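Local structure of nucleoside diphosphate kinase (Pyrobaculum aerophilum, 1XQI) at residues E60-S65 against L170-D175; N117-L122 against R185-E190. The protein catalyses phosphate transfer from ATP to nucleoside diphosphates, probably by a ping-pong mechanism through a phosphorylated enzyme intermediate. The protein carries 6 engineered substitutions. One frame throughout, in Å; residues are numbered along the deposited sequence.

In the fold
From the N terminus the chain runs through strands 17-22 and 45-52 of the antiparallel sheet and reaches helix 56-62, whose last turn and the residue after it supply one half of contact 1. After three helices, strand 117-123 gives the first half of contact 2. Strand 171-173, at one margin of the sheet, then returns to helix 56-62 and closes the first loop, across 104 residues. The next element, helix 177-187, closes the second loop with its C-terminal end laid on strand 117-123. The two loops therefore cross, and the centres of contacts 1 and 2 lie about 12 Å apart. Phe62 joins them, meeting His172 in contact 1 and touching Trp187 and Phe186 of 185-190.

Contact 1: E60-S65 against L170-D175; sequences ERFYPS and LVHASD
His172 receives the rims of two aromatic rings, Phe62 and Tyr63, which between them make the whole contact. The Phe62 ring comes head-on toward His172 and sets its outer edge against one imidazole face in an offset edge-to-face pair, centroids 5.1 Å apart and planes at 76°. Its CZ lies 3.5 Å from NE2 of His172, and CE1 of Phe62 sits over the same ring toward the rim. Tyr63 instead slides alongside in the opposite sense; its ring is steeply turned, at 85° to the imidazole, and also directs its edge to that ring's face. The nearest atoms of this second pair are OH of Tyr63 and ND1 of His172, 3.8 Å apart, a packing contact. The phenol OH has its hydrogen bond with a bound Tris molecule, probably from the crystallisation liquor.

Phe62 reaches the histidine because its CG stands anti to the backbone N (chi1 172°), carrying the ring off the last turn of helix 56-62. Tyr63, the first residue beyond that helix, has its ring beside Phe62, whose CD1 lies 3.9 Å above the tyrosine plane.

In the next shell, Glu183 OE2 hydrogen-bonds both NE2 of His172 and OG of Ser174, so one carboxylate oxygen of helix 177-187 bridges the imidazole and the serine just beyond strand 171-173, and probably fixes the rotation of the ring. Lys23, an ATP-binding residue by similarity, also touches His172. This aromatic cluster thus probably borders the nucleotide site of the NDP kinase ferredoxin fold, where His172 is the predicted phosphohistidine intermediate.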
ATOM      1  N   GLU A  60     -17.602 -12.786  -4.251  1.00 40.01           N
ATOM      2  CA  GLU A  60     -18.970 -13.075  -4.756  1.00 40.53           C
ATOM      3  C   GLU A  60     -19.819 -11.823  -4.762  1.00 39.41           C
ATOM      4  O   GLU A  60     -20.494 -11.543  -5.737  1.00 38.76           O
ATOM      5  CB  GLU A  60     -19.679 -14.182  -3.947  1.00 41.86           C
ATOM      6  CG  GLU A  60     -19.957 -15.481  -4.717  1.00 45.99           C
ATOM      7  CD  GLU A  60     -19.804 -16.764  -3.852  1.00 51.79           C
ATOM      8  OE1 GLU A  60     -20.827 -17.407  -3.523  1.00 56.23           O
ATOM      9  OE2 GLU A  60     -18.669 -17.158  -3.505  1.00 53.18           O
ATOM     10  N   ARG A  61     -19.763 -11.040  -3.693  1.00 39.02           N
ATOM     11  CA  ARG A  61     -20.560  -9.806  -3.645  1.00 38.96           C
ATOM     12  C   ARG A  61     -19.916  -8.606  -4.316  1.00 37.69           C
ATOM     13  O   ARG A  61     -20.622  -7.660  -4.661  1.00 38.22           O
ATOM     14  CB  ARG A  61     -20.999  -9.442  -2.223  1.00 38.51           C
ATOM     15  CG  ARG A  61     -22.189 -10.254  -1.712  1.00 38.89           C
ATOM     16  CD  ARG A  61     -22.466  -9.959  -0.231  1.00 41.92           C
ATOM     17  NE  ARG A  61     -21.406 -10.504   0.634  1.00 45.86           N
ATOM     18  CZ  ARG A  61     -20.440  -9.785   1.229  1.00 49.08           C
ATOM     19  NH1 ARG A  61     -20.377  -8.447   1.097  1.00 49.67           N
ATOM     20  NH2 ARG A  61     -19.520 -10.409   1.968  1.00 48.61           N
ATOM     21  N   PHE A  62     -18.605  -8.619  -4.520  1.00 36.02           N
ATOM     22  CA  PHE A  62     -17.968  -7.463  -5.162  1.00 34.24           C
ATOM     23  C   PHE A  62     -18.264  -7.422  -6.658  1.00 33.80           C
ATOM     24  O   PHE A  62     -18.474  -6.348  -7.240  1.00 32.84           O
ATOM     25  CB  PHE A  62     -16.456  -7.478  -4.919  1.00 34.41           C
ATOM     26  CG  PHE A  62     -15.698  -6.436  -5.707  1.00 33.58           C
ATOM     27  CD1 PHE A  62     -14.918  -6.805  -6.799  1.00 30.82           C
ATOM     28  CD2 PHE A  62     -15.773  -5.085  -5.356  1.00 31.38           C
ATOM     29  CE1 PHE A  62     -14.219  -5.845  -7.553  1.00 31.16           C
ATOM     30  CE2 PHE A  62     -15.072  -4.136  -6.090  1.00 34.42           C
ATOM     31  CZ  PHE A  62     -14.289  -4.528  -7.216  1.00 32.68           C
ATOM     32  N   TYR A  63     -18.246  -8.600  -7.286  1.00 33.44           N
ATOM     33  CA  TYR A  63     -18.626  -8.724  -8.696  1.00 33.31           C
ATOM     34  C   TYR A  63     -20.105  -8.756  -8.859  1.00 33.21           C
ATOM     35  O   TYR A  63     -20.770  -9.331  -8.027  1.00 33.64           O
ATOM     36  CB  TYR A  63     -18.003  -9.947  -9.332  1.00 32.42           C
ATOM     37  CG  TYR A  63     -16.603  -9.646  -9.646  1.00 31.91           C
ATOM     38  CD1 TYR A  63     -15.578 -10.170  -8.878  1.00 32.02           C
ATOM     39  CD2 TYR A  63     -16.291  -8.798 -10.668  1.00 30.32           C
ATOM     40  CE1 TYR A  63     -14.281  -9.866  -9.134  1.00 30.56           C
ATOM     41  CE2 TYR A  63     -14.979  -8.492 -10.950  1.00 32.75           C
ATOM     42  CZ  TYR A  63     -13.973  -9.041 -10.166  1.00 31.71           C
ATOM     43  OH  TYR A  63     -12.643  -8.752 -10.432  1.00 35.12           O
ATOM     44  N   PRO A  64     -20.631  -8.129  -9.935  1.00 33.73           N
ATOM     45  CA  PRO A  64     -22.102  -8.077 -10.110  1.00 34.05           C
ATOM     46  C   PRO A  64     -22.696  -9.461 -10.191  1.00 35.31           C
ATOM     47  O   PRO A  64     -21.989 -10.434 -10.503  1.00 35.13           O
ATOM     48  CB  PRO A  64     -22.288  -7.377 -11.458  1.00 33.72           C
ATOM     49  CG  PRO A  64     -20.987  -6.553 -11.635  1.00 33.35           C
ATOM     50  CD  PRO A  64     -19.913  -7.453 -11.039  1.00 32.91           C
ATOM     51  N   SER A  65     -23.990  -9.555  -9.898  1.00 36.41           N
ATOM     52  CA  SER A  65     -24.701 -10.784 -10.135  1.00 36.90           C
ATOM     53  C   SER A  65     -25.873 -10.536 -11.080  1.00 37.39           C
ATOM     54  O   SER A  65     -26.774 -11.373 -11.201  1.00 37.88           O
ATOM     55  CB  SER A  65     -25.116 -11.376  -8.806  1.00 37.02           C
ATOM     56  OG  SER A  65     -24.125 -11.062  -7.823  1.00 39.45           O
ATOM     57  N   LEU A 170      -3.657  -9.191 -14.016  1.00 25.92           N
ATOM     58  CA  LEU A 170      -2.961  -8.309 -13.044  1.00 26.16           C
ATOM     59  C   LEU A 170      -3.863  -7.461 -12.194  1.00 25.87           C
ATOM     60  O   LEU A 170      -3.647  -7.404 -11.002  1.00 25.34           O
ATOM     61  CB  LEU A 170      -1.900  -7.424 -13.712  1.00 25.70           C
ATOM     62  CG  LEU A 170      -0.984  -8.169 -14.669  1.00 26.11           C
ATOM     63  CD1 LEU A 170      -0.102  -7.150 -15.368  1.00 27.08           C
ATOM     64  CD2 LEU A 170      -0.182  -9.257 -13.949  1.00 25.16           C
ATOM     65  N   VAL A 171      -4.866  -6.816 -12.808  1.00 25.93           N
ATOM     66  CA  VAL A 171      -5.664  -5.809 -12.129  1.00 25.32           C
ATOM     67  C   VAL A 171      -7.126  -5.835 -12.532  1.00 26.01           C
ATOM     68  O   VAL A 171      -7.500  -6.410 -13.581  1.00 25.54           O
ATOM     69  CB  VAL A 171      -5.091  -4.381 -12.365  1.00 26.07           C
ATOM     70  CG1 VAL A 171      -3.574  -4.372 -12.150  1.00 25.89           C
ATOM     71  CG2 VAL A 171      -5.410  -3.853 -13.763  1.00 22.65           C
ATOM     72  N   HIS A 172      -7.938  -5.233 -11.659  1.00 25.56           N
ATOM     73  CA  HIS A 172      -9.313  -4.848 -11.930  1.00 24.97           C
ATOM     74  C   HIS A 172      -9.450  -3.344 -11.730  1.00 25.02           C
ATOM     75  O   HIS A 172      -9.033  -2.816 -10.686  1.00 25.97           O
ATOM     76  CB  HIS A 172     -10.276  -5.529 -10.955  1.00 25.03           C
ATOM     77  CG  HIS A 172     -11.615  -4.860 -10.873  1.00 24.00           C
ATOM     78  ND1 HIS A 172     -12.669  -5.203 -11.688  1.00 21.94           N
ATOM     79  CD2 HIS A 172     -12.067  -3.850 -10.082  1.00 24.23           C
ATOM     80  CE1 HIS A 172     -13.714  -4.446 -11.406  1.00 18.95           C
ATOM     81  NE2 HIS A 172     -13.379  -3.619 -10.434  1.00 24.31           N
ATOM     82  N   ALA A 173     -10.033  -2.674 -12.710  1.00 24.89           N
ATOM     83  CA  ALA A 173     -10.281  -1.247 -12.681  1.00 26.11           C
ATOM     84  C   ALA A 173     -11.779  -1.006 -12.854  1.00 27.06           C
ATOM     85  O   ALA A 173     -12.430  -1.706 -13.667  1.00 26.74           O
ATOM     86  CB  ALA A 173      -9.510  -0.525 -13.789  1.00 24.91           C
ATOM     87  N   SER A 174     -12.329  -0.026 -12.111  1.00 27.07           N
ATOM     88  CA  SER A 174     -13.716   0.313 -12.275  1.00 28.19           C
ATOM     89  C   SER A 174     -13.902   0.715 -13.725  1.00 28.77           C
ATOM     90  O   SER A 174     -13.023   1.352 -14.323  1.00 27.25           O
ATOM     91  CB  SER A 174     -14.159   1.431 -11.344  1.00 28.96           C
ATOM     92  OG  SER A 174     -13.975   1.070  -9.980  1.00 32.04           O
ATOM     93  N   ASP A 175     -15.029   0.288 -14.295  1.00 30.02           N
ATOM     94  CA  ASP A 175     -15.261   0.458 -15.712  1.00 32.23           C
ATOM     95  C   ASP A 175     -16.197   1.580 -15.942  1.00 31.91           C
ATOM     96  O   ASP A 175     -16.599   1.755 -17.066  1.00 32.79           O
ATOM     97  CB  ASP A 175     -15.805  -0.821 -16.397  1.00 32.59           C
ATOM     98  CG  ASP A 175     -17.304  -1.088 -16.079  1.00 37.89           C
ATOM     99  OD1 ASP A 175     -17.889  -1.993 -16.736  1.00 42.69           O
ATOM    100  OD2 ASP A 175     -17.899  -0.407 -15.178  1.00 38.52           O
TER

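Contact 2: N117-L122 against R185-E190; sequences NVVMVL and RFWFRE. Engineered in segment 117-122: Asn117 (natural residue Ile).
In the ferredoxin fold of this kinase, an alpha/beta sandwich, helix 177-187 packs on the antiparallel sheet, and its last residue and the one after it meet Val119 and Val121 of strand 117-123. Val119 CG1 lies over one face of the Trp187 indole, 4.1 Å from the centroid of the five-membered ring and 21° off its normal, a CH-pi contact in which the two side chains cross at about a right angle. CG2 of the same valine stands 4.2 Å above the indole plane, near its centre. Phe186 CD2 lies 3.6 Å over the opposite face of Trp187, toward the rim, which leaves the indole between two apolar neighbours.

Phe188, where the chain leaves the helix, slides past both valines in the opposite sense. Its CE1 sits 3.7 Å from Val119 CG1 and 3.6 Å from Val121 CG2, wedged obliquely between the two methyls, while Val119 O meets the ring edge in its plane, 3.9 Å from CZ of Phe188. With CG anti to its own carbonyl carbon (chi1 -59°), the phenylalanine is directed at the strand. The two valines, two positions apart, point to the same side of the sheet, as alternate residues of a strand do, and this side receives the helix end. With an alanine in place of Phe188 the ring would be gone, so Val121 CG2 would probably lose its partner in 185-190, and Val119 would keep only the indole.

Strand 45-52 borders the contact: Lys50 NZ hydrogen-bonds the carbonyl oxygen of Trp187, and Ala48 touches Phe188.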
ATOM      1  N   ASN A 117      -4.556  -9.586  -2.167  1.00 29.19           N
ATOM      2  CA  ASN A 117      -4.749  -8.465  -3.085  1.00 27.97           C
ATOM      3  C   ASN A 117      -4.325  -7.169  -2.414  1.00 27.35           C
ATOM      4  O   ASN A 117      -4.114  -7.104  -1.200  1.00 27.32           O
ATOM      5  CB  ASN A 117      -6.221  -8.296  -3.463  1.00 28.17           C
ATOM      6  CG  ASN A 117      -6.788  -9.479  -4.208  1.00 30.62           C
ATOM      7  OD1 ASN A 117      -7.616 -10.230  -3.675  1.00 33.54           O
ATOM      8  ND2 ASN A 117      -6.356  -9.654  -5.452  1.00 31.80           N
ATOM      9  N   VAL A 118      -4.223  -6.120  -3.210  1.00 27.34           N
ATOM     10  CA  VAL A 118      -3.931  -4.783  -2.730  1.00 26.46           C
ATOM     11  C   VAL A 118      -4.955  -3.962  -3.466  1.00 25.84           C
ATOM     12  O   VAL A 118      -5.049  -4.056  -4.694  1.00 25.74           O
ATOM     13  CB  VAL A 118      -2.450  -4.369  -3.041  1.00 27.29           C
ATOM     14  CG1 VAL A 118      -2.224  -2.837  -2.915  1.00 27.26           C
ATOM     15  CG2 VAL A 118      -1.512  -5.090  -2.087  1.00 25.98           C
ATOM     16  N   VAL A 119      -5.764  -3.230  -2.698  1.00 25.00           N
ATOM     17  CA  VAL A 119      -6.841  -2.390  -3.188  1.00 24.32           C
ATOM     18  C   VAL A 119      -6.432  -0.921  -3.025  1.00 24.05           C
ATOM     19  O   VAL A 119      -5.911  -0.519  -1.970  1.00 23.72           O
ATOM     20  CB  VAL A 119      -8.144  -2.628  -2.375  1.00 25.07           C
ATOM     21  CG1 VAL A 119      -9.342  -1.994  -3.091  1.00 24.92           C
ATOM     22  CG2 VAL A 119      -8.410  -4.131  -2.234  1.00 27.60           C
HETATM   23  N   MSE A 120      -6.666  -0.112  -4.048  1.00 23.06           N
HETATM   24  CA  MSE A 120      -6.337   1.321  -3.937  1.00 22.98           C
HETATM   25  C   MSE A 120      -7.430   2.134  -4.593  1.00 23.19           C
HETATM   26  O   MSE A 120      -8.173   1.668  -5.471  1.00 22.02           O
HETATM   27  CB  MSE A 120      -4.899   1.680  -4.509  1.00 22.73           C
HETATM   28  CG  MSE A 120      -4.714   1.474  -6.023  1.00 20.96           C
HETATM   29 SE   MSE A 120      -2.998   1.708  -6.557  1.00 13.47          SE
HETATM   30  CE  MSE A 120      -2.454   0.204  -5.834  1.00 16.99           C
ATOM     31  N   VAL A 121      -7.536   3.374  -4.136  1.00 24.26           N
ATOM     32  CA  VAL A 121      -8.442   4.325  -4.776  1.00 25.32           C
ATOM     33  C   VAL A 121      -7.567   5.417  -5.338  1.00 25.30           C
ATOM     34  O   VAL A 121      -6.666   5.918  -4.649  1.00 26.47           O
ATOM     35  CB  VAL A 121      -9.464   4.859  -3.800  1.00 25.59           C
ATOM     36  CG1 VAL A 121     -10.355   5.955  -4.456  1.00 27.75           C
ATOM     37  CG2 VAL A 121     -10.344   3.715  -3.316  1.00 27.15           C
ATOM     38  N   LEU A 122      -7.797   5.745  -6.592  1.00 24.87           N
ATOM     39  CA  LEU A 122      -6.999   6.719  -7.304  1.00 26.19           C
ATOM     40  C   LEU A 122      -7.955   7.840  -7.672  1.00 27.68           C
ATOM     41  O   LEU A 122      -9.056   7.576  -8.208  1.00 27.68           O
ATOM     42  CB  LEU A 122      -6.388   6.113  -8.582  1.00 25.66           C
ATOM     43  CG  LEU A 122      -5.268   5.100  -8.335  1.00 26.16           C
ATOM     44  CD1 LEU A 122      -5.207   4.130  -9.504  1.00 24.63           C
ATOM     45  CD2 LEU A 122      -3.971   5.854  -8.160  1.00 23.19           C
ATOM     46  N   ARG A 185     -17.114   2.182  -2.047  1.00 37.70           N
ATOM     47  CA  ARG A 185     -17.880   1.924  -0.776  1.00 39.68           C
ATOM     48  C   ARG A 185     -17.698   0.474  -0.287  1.00 38.55           C
ATOM     49  O   ARG A 185     -17.483   0.215   0.889  1.00 38.57           O
ATOM     50  CB  ARG A 185     -19.403   2.273  -0.897  1.00 39.42           C
ATOM     51  CG  ARG A 185     -20.269   1.906   0.410  1.00 41.36           C
ATOM     52  CD  ARG A 185     -21.727   1.345   0.130  1.00 43.43           C
ATOM     53  NE  ARG A 185     -21.756   0.648  -1.172  1.00 51.90           N
ATOM     54  CZ  ARG A 185     -21.463  -0.649  -1.387  1.00 51.85           C
ATOM     55  NH1 ARG A 185     -21.159  -1.476  -0.367  1.00 50.15           N
ATOM     56  NH2 ARG A 185     -21.486  -1.119  -2.644  1.00 47.95           N
ATOM     57  N   PHE A 186     -17.762  -0.460  -1.223  1.00 38.57           N
ATOM     58  CA  PHE A 186     -17.624  -1.883  -0.919  1.00 37.85           C
ATOM     59  C   PHE A 186     -16.401  -2.223  -0.081  1.00 37.84           C
ATOM     60  O   PHE A 186     -16.527  -2.996   0.852  1.00 38.51           O
ATOM     61  CB  PHE A 186     -17.630  -2.734  -2.204  1.00 36.83           C
ATOM     62  CG  PHE A 186     -17.521  -4.197  -1.931  1.00 36.99           C
ATOM     63  CD1 PHE A 186     -18.663  -4.959  -1.699  1.00 34.77           C
ATOM     64  CD2 PHE A 186     -16.268  -4.814  -1.848  1.00 35.65           C
ATOM     65  CE1 PHE A 186     -18.559  -6.317  -1.396  1.00 35.73           C
ATOM     66  CE2 PHE A 186     -16.158  -6.167  -1.567  1.00 35.66           C
ATOM     67  CZ  PHE A 186     -17.302  -6.918  -1.337  1.00 35.36           C
ATOM     68  N   TRP A 187     -15.231  -1.667  -0.433  1.00 38.10           N
ATOM     69  CA  TRP A 187     -13.948  -1.939   0.240  1.00 37.81           C
ATOM     70  C   TRP A 187     -13.530  -0.962   1.344  1.00 39.02           C
ATOM     71  O   TRP A 187     -12.703  -1.323   2.161  1.00 39.48           O
ATOM     72  CB  TRP A 187     -12.816  -1.957  -0.780  1.00 37.33           C
ATOM     73  CG  TRP A 187     -12.802  -3.122  -1.708  1.00 35.60           C
ATOM     74  CD1 TRP A 187     -13.054  -3.108  -3.053  1.00 34.54           C
ATOM     75  CD2 TRP A 187     -12.498  -4.473  -1.369  1.00 34.82           C
ATOM     76  NE1 TRP A 187     -12.952  -4.385  -3.572  1.00 35.02           N
ATOM     77  CE2 TRP A 187     -12.596  -5.240  -2.567  1.00 34.97           C
ATOM     78  CE3 TRP A 187     -12.178  -5.125  -0.165  1.00 34.40           C
ATOM     79  CZ2 TRP A 187     -12.367  -6.622  -2.602  1.00 37.00           C
ATOM     80  CZ3 TRP A 187     -11.950  -6.505  -0.192  1.00 35.92           C
ATOM     81  CH2 TRP A 187     -12.058  -7.243  -1.410  1.00 37.22           C
ATOM     82  N   PHE A 188     -14.057   0.262   1.359  1.00 40.49           N
ATOM     83  CA  PHE A 188     -13.597   1.299   2.296  1.00 42.60           C
ATOM     84  C   PHE A 188     -14.733   1.980   3.061  1.00 45.70           C
ATOM     85  O   PHE A 188     -15.726   2.402   2.463  1.00 45.38           O
ATOM     86  CB  PHE A 188     -12.716   2.360   1.575  1.00 41.09           C
ATOM     87  CG  PHE A 188     -11.485   1.776   0.909  1.00 38.80           C
ATOM     88  CD1 PHE A 188     -11.481   1.500  -0.455  1.00 35.49           C
ATOM     89  CD2 PHE A 188     -10.360   1.464   1.652  1.00 36.52           C
ATOM     90  CE1 PHE A 188     -10.392   0.944  -1.077  1.00 33.84           C
ATOM     91  CE2 PHE A 188      -9.235   0.897   1.042  1.00 37.04           C
ATOM     92  CZ  PHE A 188      -9.247   0.634  -0.326  1.00 38.37           C
ATOM     93  N   ARG A 189     -14.587   2.094   4.384  1.00 49.56           N
ATOM     94  CA  ARG A 189     -15.474   2.979   5.160  1.00 53.78           C
ATOM     95  C   ARG A 189     -15.144   4.412   4.764  1.00 55.54           C
ATOM     96  O   ARG A 189     -14.080   4.676   4.226  1.00 55.71           O
ATOM     97  CB  ARG A 189     -15.275   2.813   6.675  1.00 54.22           C
ATOM     98  CG  ARG A 189     -15.890   1.550   7.311  1.00 57.49           C
ATOM     99  CD  ARG A 189     -14.924   0.359   7.299  1.00 63.63           C
ATOM    100  NE  ARG A 189     -13.679   0.551   8.081  1.00 67.17           N
ATOM    101  CZ  ARG A 189     -12.692  -0.359   8.174  1.00 68.52           C
ATOM    102  NH1 ARG A 189     -12.797  -1.534   7.542  1.00 68.27           N
ATOM    103  NH2 ARG A 189     -11.597  -0.110   8.903  1.00 68.24           N
ATOM    104  N   GLU A 190     -16.052   5.341   5.018  1.00 58.75           N
ATOM    105  CA  GLU A 190     -15.798   6.771   4.769  1.00 61.10           C
ATOM    106  C   GLU A 190     -14.429   7.243   5.274  1.00 62.06           C
ATOM    107  O   GLU A 190     -13.711   7.956   4.576  1.00 62.43           O
ATOM    108  CB  GLU A 190     -16.917   7.606   5.404  1.00 61.85           C
ATOM    109  CG  GLU A 190     -18.209   7.551   4.607  1.00 65.53           C
ATOM    110  CD  GLU A 190     -17.922   7.602   3.102  1.00 69.90           C
ATOM    111  OE1 GLU A 190     -18.131   6.565   2.419  1.00 71.69           O
ATOM    112  OE2 GLU A 190     -17.447   8.663   2.618  1.00 70.16           O
TER